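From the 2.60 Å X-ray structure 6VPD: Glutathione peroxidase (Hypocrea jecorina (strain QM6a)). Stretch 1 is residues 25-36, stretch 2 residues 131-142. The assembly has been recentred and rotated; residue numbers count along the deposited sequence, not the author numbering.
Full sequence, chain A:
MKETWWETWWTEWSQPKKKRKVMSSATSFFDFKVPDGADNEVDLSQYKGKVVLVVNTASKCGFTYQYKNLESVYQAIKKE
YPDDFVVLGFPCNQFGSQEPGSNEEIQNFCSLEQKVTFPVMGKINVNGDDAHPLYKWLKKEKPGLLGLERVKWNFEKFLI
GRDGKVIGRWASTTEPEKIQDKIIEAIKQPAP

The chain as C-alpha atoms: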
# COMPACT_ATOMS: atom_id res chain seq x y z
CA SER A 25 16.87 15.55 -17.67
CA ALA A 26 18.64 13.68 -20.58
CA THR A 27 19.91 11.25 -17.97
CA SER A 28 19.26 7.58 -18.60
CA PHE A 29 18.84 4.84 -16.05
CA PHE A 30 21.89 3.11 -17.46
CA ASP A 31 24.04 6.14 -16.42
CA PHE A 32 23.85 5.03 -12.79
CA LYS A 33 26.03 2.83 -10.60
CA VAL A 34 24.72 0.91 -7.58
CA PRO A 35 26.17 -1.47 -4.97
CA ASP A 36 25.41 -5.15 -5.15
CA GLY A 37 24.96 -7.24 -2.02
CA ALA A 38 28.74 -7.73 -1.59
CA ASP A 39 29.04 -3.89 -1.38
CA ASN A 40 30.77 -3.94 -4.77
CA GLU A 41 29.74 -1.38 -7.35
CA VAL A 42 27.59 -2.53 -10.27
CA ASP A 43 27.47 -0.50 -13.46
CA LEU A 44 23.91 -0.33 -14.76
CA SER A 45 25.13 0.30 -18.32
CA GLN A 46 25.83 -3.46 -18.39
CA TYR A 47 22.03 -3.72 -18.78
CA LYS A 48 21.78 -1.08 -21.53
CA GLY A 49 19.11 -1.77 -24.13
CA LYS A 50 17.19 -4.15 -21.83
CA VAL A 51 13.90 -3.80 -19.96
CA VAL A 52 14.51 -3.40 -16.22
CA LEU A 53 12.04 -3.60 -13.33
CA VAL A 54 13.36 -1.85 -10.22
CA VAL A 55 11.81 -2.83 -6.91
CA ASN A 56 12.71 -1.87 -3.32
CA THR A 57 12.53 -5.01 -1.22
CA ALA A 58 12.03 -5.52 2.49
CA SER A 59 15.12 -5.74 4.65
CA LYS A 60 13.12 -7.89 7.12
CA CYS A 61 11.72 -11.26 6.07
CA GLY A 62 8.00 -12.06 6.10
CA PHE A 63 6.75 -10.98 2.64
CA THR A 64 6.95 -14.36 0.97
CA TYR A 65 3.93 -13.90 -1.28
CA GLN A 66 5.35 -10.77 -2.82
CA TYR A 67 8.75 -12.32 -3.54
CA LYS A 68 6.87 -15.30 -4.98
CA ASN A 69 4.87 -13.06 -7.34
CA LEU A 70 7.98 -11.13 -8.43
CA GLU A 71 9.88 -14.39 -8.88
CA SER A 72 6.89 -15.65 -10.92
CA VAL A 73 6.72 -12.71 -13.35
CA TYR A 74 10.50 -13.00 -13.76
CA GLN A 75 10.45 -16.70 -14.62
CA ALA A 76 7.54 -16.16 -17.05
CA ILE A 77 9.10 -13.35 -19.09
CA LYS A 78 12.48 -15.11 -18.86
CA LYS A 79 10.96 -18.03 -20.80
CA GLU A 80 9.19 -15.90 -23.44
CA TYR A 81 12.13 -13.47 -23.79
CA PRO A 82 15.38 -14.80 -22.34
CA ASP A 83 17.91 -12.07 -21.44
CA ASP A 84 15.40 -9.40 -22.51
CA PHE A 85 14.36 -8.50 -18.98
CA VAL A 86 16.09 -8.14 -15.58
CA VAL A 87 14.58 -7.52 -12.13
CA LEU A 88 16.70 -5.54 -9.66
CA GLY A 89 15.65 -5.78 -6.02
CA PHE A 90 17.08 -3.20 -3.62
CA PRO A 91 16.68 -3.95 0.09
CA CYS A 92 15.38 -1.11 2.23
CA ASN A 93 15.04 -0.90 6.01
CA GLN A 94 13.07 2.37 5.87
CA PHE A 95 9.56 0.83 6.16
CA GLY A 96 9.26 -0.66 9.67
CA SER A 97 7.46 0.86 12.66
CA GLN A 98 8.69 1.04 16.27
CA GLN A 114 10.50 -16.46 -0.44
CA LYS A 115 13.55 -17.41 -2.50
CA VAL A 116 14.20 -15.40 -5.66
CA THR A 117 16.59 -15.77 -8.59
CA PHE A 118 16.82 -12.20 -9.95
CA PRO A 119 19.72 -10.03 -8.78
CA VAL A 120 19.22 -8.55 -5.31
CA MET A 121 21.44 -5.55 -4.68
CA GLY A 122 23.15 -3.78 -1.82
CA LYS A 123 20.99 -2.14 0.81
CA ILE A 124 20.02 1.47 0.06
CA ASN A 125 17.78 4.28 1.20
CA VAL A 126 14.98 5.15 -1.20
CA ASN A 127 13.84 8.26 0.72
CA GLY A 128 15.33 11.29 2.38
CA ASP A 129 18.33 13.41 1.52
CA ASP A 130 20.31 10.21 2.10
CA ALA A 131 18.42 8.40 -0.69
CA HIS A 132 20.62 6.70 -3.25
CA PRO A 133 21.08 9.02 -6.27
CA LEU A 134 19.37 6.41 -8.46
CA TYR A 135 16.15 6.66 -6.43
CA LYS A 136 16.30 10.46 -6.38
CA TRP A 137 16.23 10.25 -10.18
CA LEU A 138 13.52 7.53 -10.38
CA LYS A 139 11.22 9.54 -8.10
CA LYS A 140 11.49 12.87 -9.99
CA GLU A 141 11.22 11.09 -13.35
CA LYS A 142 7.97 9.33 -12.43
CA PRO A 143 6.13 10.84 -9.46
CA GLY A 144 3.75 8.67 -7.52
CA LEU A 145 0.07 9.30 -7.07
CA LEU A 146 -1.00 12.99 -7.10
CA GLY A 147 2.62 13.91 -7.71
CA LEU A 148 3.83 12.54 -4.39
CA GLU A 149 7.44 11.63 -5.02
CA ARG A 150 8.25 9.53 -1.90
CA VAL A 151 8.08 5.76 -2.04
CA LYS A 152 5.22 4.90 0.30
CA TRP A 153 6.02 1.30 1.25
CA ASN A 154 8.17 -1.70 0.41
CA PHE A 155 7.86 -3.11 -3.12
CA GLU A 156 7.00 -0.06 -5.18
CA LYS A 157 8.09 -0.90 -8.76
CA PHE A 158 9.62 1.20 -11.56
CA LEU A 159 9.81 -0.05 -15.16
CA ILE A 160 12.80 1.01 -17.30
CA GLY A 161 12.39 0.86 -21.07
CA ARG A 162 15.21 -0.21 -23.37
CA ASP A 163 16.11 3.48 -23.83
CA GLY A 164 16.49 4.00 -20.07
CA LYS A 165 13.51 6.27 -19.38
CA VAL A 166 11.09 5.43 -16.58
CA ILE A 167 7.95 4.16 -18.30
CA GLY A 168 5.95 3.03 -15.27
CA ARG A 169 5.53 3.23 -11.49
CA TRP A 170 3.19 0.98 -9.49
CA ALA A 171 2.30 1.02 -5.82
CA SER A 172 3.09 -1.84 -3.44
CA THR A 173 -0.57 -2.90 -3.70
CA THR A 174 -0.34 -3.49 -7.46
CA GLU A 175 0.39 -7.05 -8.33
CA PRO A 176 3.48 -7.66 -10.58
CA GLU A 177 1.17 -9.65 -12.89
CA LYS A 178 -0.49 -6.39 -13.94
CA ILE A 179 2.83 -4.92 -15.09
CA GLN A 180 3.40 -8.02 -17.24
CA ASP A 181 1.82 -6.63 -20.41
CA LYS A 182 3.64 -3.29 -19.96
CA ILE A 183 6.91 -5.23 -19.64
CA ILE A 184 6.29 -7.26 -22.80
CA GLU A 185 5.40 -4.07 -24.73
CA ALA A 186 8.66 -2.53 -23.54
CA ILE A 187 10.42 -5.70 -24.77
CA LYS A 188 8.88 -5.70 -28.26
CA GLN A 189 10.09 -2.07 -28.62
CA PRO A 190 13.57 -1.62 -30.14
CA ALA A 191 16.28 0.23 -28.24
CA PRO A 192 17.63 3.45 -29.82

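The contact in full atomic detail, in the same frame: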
# COMPACT_ATOMS: atom_id res chain seq x y z
N SER A 25 15.71 14.66 -17.59
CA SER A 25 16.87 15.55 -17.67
C SER A 25 18.03 14.94 -18.49
O SER A 25 19.19 15.03 -18.07
CB SER A 25 17.36 15.90 -16.27
OG SER A 25 17.41 14.75 -15.44
N ALA A 26 17.70 14.30 -19.63
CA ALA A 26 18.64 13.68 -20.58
C ALA A 26 19.46 12.56 -19.94
O ALA A 26 20.21 11.86 -20.63
CB ALA A 26 19.58 14.73 -21.19
N THR A 27 19.32 12.39 -18.63
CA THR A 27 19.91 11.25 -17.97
C THR A 27 19.14 9.99 -18.35
O THR A 27 17.94 10.03 -18.66
CB THR A 27 19.91 11.44 -16.46
OG1 THR A 27 20.11 12.82 -16.15
CG2 THR A 27 21.03 10.64 -15.82
N SER A 28 19.85 8.88 -18.36
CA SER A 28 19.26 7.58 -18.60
C SER A 28 19.58 6.70 -17.41
O SER A 28 20.62 6.85 -16.76
CB SER A 28 19.79 6.94 -19.86
OG SER A 28 20.48 5.74 -19.52
N PHE A 29 18.66 5.77 -17.14
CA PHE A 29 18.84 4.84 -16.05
C PHE A 29 20.19 4.15 -16.14
O PHE A 29 20.85 3.93 -15.13
CB PHE A 29 17.68 3.83 -16.07
CG PHE A 29 17.84 2.67 -15.14
CD1 PHE A 29 17.47 2.78 -13.81
CD2 PHE A 29 18.31 1.46 -15.61
CE1 PHE A 29 17.59 1.69 -12.94
CE2 PHE A 29 18.43 0.38 -14.75
CZ PHE A 29 18.06 0.50 -13.41
N PHE A 30 20.63 3.83 -17.34
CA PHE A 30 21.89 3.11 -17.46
C PHE A 30 23.13 4.00 -17.20
O PHE A 30 24.25 3.48 -17.24
CB PHE A 30 21.97 2.44 -18.83
CG PHE A 30 20.74 1.61 -19.18
CD1 PHE A 30 20.50 0.39 -18.56
CD2 PHE A 30 19.83 2.06 -20.13
CE1 PHE A 30 19.37 -0.37 -18.89
CE2 PHE A 30 18.71 1.32 -20.46
CZ PHE A 30 18.48 0.10 -19.84
N ASP A 31 22.95 5.29 -16.90
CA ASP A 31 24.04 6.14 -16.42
C ASP A 31 24.44 5.83 -14.98
O ASP A 31 25.50 6.29 -14.53
CB ASP A 31 23.68 7.63 -16.52
CG ASP A 31 23.52 8.13 -17.98
OD1 ASP A 31 23.96 7.41 -18.89
OD2 ASP A 31 22.96 9.23 -18.20
N PHE A 32 23.64 5.08 -14.23
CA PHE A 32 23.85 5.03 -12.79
C PHE A 32 24.68 3.82 -12.40
O PHE A 32 24.78 2.84 -13.14
CB PHE A 32 22.51 4.99 -12.06
CG PHE A 32 21.83 6.32 -11.96
CD1 PHE A 32 20.96 6.74 -12.95
CD2 PHE A 32 22.03 7.15 -10.84
CE1 PHE A 32 20.33 7.97 -12.85
CE2 PHE A 32 21.40 8.36 -10.73
CZ PHE A 32 20.54 8.78 -11.74
N LYS A 33 25.31 3.92 -11.24
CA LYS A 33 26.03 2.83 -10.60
C LYS A 33 25.39 2.58 -9.24
O LYS A 33 24.93 3.51 -8.59
CB LYS A 33 27.53 3.16 -10.41
CG LYS A 33 28.29 3.45 -11.69
CD LYS A 33 28.21 4.93 -12.07
CE LYS A 33 28.91 5.21 -13.40
NZ LYS A 33 29.22 6.66 -13.60
N VAL A 34 25.35 1.32 -8.83
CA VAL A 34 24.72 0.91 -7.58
C VAL A 34 25.56 -0.19 -6.94
O VAL A 34 26.29 -0.91 -7.63
CB VAL A 34 23.28 0.40 -7.81
CG1 VAL A 34 22.35 1.50 -8.30
CG2 VAL A 34 23.31 -0.74 -8.81
N PRO A 35 25.46 -0.36 -5.62
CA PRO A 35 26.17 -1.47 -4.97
C PRO A 35 25.37 -2.75 -5.04
O PRO A 35 24.15 -2.76 -4.83
CB PRO A 35 26.31 -0.99 -3.53
CG PRO A 35 25.03 -0.23 -3.31
CD PRO A 35 24.73 0.47 -4.64
N ASP A 36 26.06 -3.86 -5.32
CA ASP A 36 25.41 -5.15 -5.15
C ASP A 36 25.52 -5.58 -3.69
O ASP A 36 26.09 -4.88 -2.86
CB ASP A 36 25.99 -6.19 -6.10
CG ASP A 36 27.50 -6.31 -6.00
OD1 ASP A 36 28.06 -5.99 -4.93
OD2 ASP A 36 28.13 -6.73 -7.00
N ALA A 131 18.85 9.40 0.28
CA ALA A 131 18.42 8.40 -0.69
C ALA A 131 19.50 8.19 -1.75
O ALA A 131 20.18 9.14 -2.15
CB ALA A 131 17.11 8.82 -1.35
N HIS A 132 19.64 6.96 -2.21
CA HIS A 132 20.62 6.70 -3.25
C HIS A 132 20.32 7.56 -4.47
O HIS A 132 19.15 7.74 -4.83
CB HIS A 132 20.62 5.22 -3.63
CG HIS A 132 21.74 4.86 -4.55
ND1 HIS A 132 21.76 5.25 -5.88
CD2 HIS A 132 22.90 4.19 -4.34
CE1 HIS A 132 22.87 4.82 -6.44
NE2 HIS A 132 23.58 4.17 -5.53
N PRO A 133 21.35 8.14 -5.11
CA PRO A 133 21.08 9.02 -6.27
C PRO A 133 20.17 8.39 -7.30
O PRO A 133 19.35 9.10 -7.89
CB PRO A 133 22.49 9.29 -6.84
CG PRO A 133 23.40 9.15 -5.67
CD PRO A 133 22.78 8.09 -4.76
N LEU A 134 20.28 7.08 -7.53
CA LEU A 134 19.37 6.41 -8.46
C LEU A 134 17.90 6.66 -8.11
O LEU A 134 17.10 7.00 -8.98
CB LEU A 134 19.66 4.91 -8.48
CG LEU A 134 18.61 4.16 -9.31
CD1 LEU A 134 18.62 4.59 -10.79
CD2 LEU A 134 18.70 2.64 -9.14
N TYR A 135 17.54 6.48 -6.83
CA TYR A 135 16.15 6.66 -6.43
C TYR A 135 15.73 8.13 -6.44
O TYR A 135 14.55 8.42 -6.68
CB TYR A 135 15.89 6.05 -5.06
CG TYR A 135 15.40 4.65 -5.22
CD1 TYR A 135 14.06 4.39 -5.36
CD2 TYR A 135 16.29 3.59 -5.32
CE1 TYR A 135 13.59 3.11 -5.54
CE2 TYR A 135 15.83 2.29 -5.52
CZ TYR A 135 14.48 2.06 -5.62
OH TYR A 135 14.01 0.79 -5.81
N LYS A 136 16.65 9.06 -6.18
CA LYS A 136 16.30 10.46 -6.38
C LYS A 136 15.89 10.71 -7.82
O LYS A 136 14.91 11.42 -8.09
CB LYS A 136 17.47 11.35 -5.96
CG LYS A 136 17.69 11.39 -4.45
CD LYS A 136 18.72 12.43 -4.05
CE LYS A 136 19.09 12.29 -2.56
NZ LYS A 136 20.09 13.30 -2.11
N TRP A 137 16.58 10.09 -8.77
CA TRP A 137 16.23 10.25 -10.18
C TRP A 137 14.91 9.55 -10.51
O TRP A 137 14.02 10.15 -11.12
CB TRP A 137 17.36 9.72 -11.05
CG TRP A 137 17.12 9.82 -12.51
CD1 TRP A 137 17.28 10.92 -13.31
CD2 TRP A 137 16.68 8.76 -13.38
NE1 TRP A 137 16.98 10.61 -14.61
CE2 TRP A 137 16.61 9.29 -14.68
CE3 TRP A 137 16.38 7.41 -13.18
CZ2 TRP A 137 16.22 8.52 -15.77
CZ3 TRP A 137 15.98 6.66 -14.26
CH2 TRP A 137 15.90 7.21 -15.53
N LEU A 138 14.76 8.27 -10.11
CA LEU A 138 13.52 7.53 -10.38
C LEU A 138 12.29 8.28 -9.88
O LEU A 138 11.25 8.30 -10.54
CB LEU A 138 13.56 6.14 -9.74
CG LEU A 138 14.44 5.06 -10.38
CD1 LEU A 138 14.35 3.77 -9.60
CD2 LEU A 138 14.11 4.83 -11.84
N LYS A 139 12.39 8.93 -8.72
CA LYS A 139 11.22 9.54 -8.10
C LYS A 139 10.80 10.82 -8.83
O LYS A 139 9.61 11.01 -9.10
CB LYS A 139 11.51 9.79 -6.61
CG LYS A 139 11.31 8.53 -5.73
CD LYS A 139 12.30 8.44 -4.57
CE LYS A 139 12.09 9.49 -3.53
NZ LYS A 139 13.33 9.68 -2.73
N LYS A 140 11.77 11.70 -9.16
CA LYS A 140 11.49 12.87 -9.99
C LYS A 140 10.96 12.47 -11.36
O LYS A 140 10.02 13.08 -11.87
CB LYS A 140 12.76 13.71 -10.19
CG LYS A 140 13.27 14.42 -8.95
CD LYS A 140 12.33 15.54 -8.53
CE LYS A 140 12.78 16.20 -7.25
NZ LYS A 140 11.74 17.12 -6.71
N GLU A 141 11.58 11.46 -11.98
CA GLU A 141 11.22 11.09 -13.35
C GLU A 141 9.82 10.52 -13.46
O GLU A 141 9.19 10.63 -14.52
CB GLU A 141 12.23 10.10 -13.90
CG GLU A 141 13.55 10.77 -14.26
CD GLU A 141 13.37 11.87 -15.31
OE1 GLU A 141 13.82 13.02 -15.06
OE2 GLU A 141 12.78 11.60 -16.38
N LYS A 142 9.31 9.90 -12.40
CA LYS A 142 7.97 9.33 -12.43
C LYS A 142 7.38 9.48 -11.04
O LYS A 142 7.50 8.60 -10.18
CB LYS A 142 8.00 7.87 -12.86
CG LYS A 142 6.64 7.34 -13.29
CD LYS A 142 6.32 7.61 -14.73
CE LYS A 142 4.89 7.20 -15.02
NZ LYS A 142 4.34 7.83 -16.27

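Residues 133-141 form a helix, and the other stretch runs along it as an irregular chain: a loop, a 3-10 turn at 29-31, then a short strand at 33-35. The two run in opposite senses, Ser25 lying near Glu141 and Phe32 near Leu134, where the CA atoms come within 6.4 Å. Each backbone largely secures itself. Ser28 N donates to Asp31 OD2 (3.1 Å) and Asp31 N to Ser28 O (2.8 Å), bracing the 3-10 turn, while His132 caps the helix by accepting from Leu134 N at ND1 (2.9 Å).

With no clear hydrogen bond crossing between them, the contact, 569 Å² in all, rests chiefly on apolar packing. Phe32 and Trp137 have the largest areas covered; the m rotamer of Phe32 lays its ring against the helix: Leu134 CA sits over one face, 4.0 Å from the ring centroid, and Phe32 CZ reaches Trp137 CB at 3.4 Å. Leu134 and Trp137 are three residues apart, so the helix presents both to the same ring. The Phe32 and Trp137 rings meet obliquely, planes at 46°.

Trp137, in the t rotamer, is long enough to serve several neighbours at once. Its CH2 lies 3.5 Å from Phe29 N, its CZ3 lies 3.8 Å from Phe29 CB, and its NE1 lies 3.6 Å from Thr27 CB. Phe29 is buried and also brings CD1 to Leu134 CD1 (3.7 Å). Leu134 thus bridges both phenylalanines, its CD1 fitting between the two phenyl rings, while Val34 CG1 packs on Leu134 CD2 (3.9 Å).

At the strand end, the capping His132 does double duty: CE1, the ring atom next to ND1, meets the backbone edge-on, 3.3 Å from Lys33 O. At the other end, poorly ordered Ser25 brings its backbone N within 3.6 Å of Glu141 OE1, a loose polar approach at the margin.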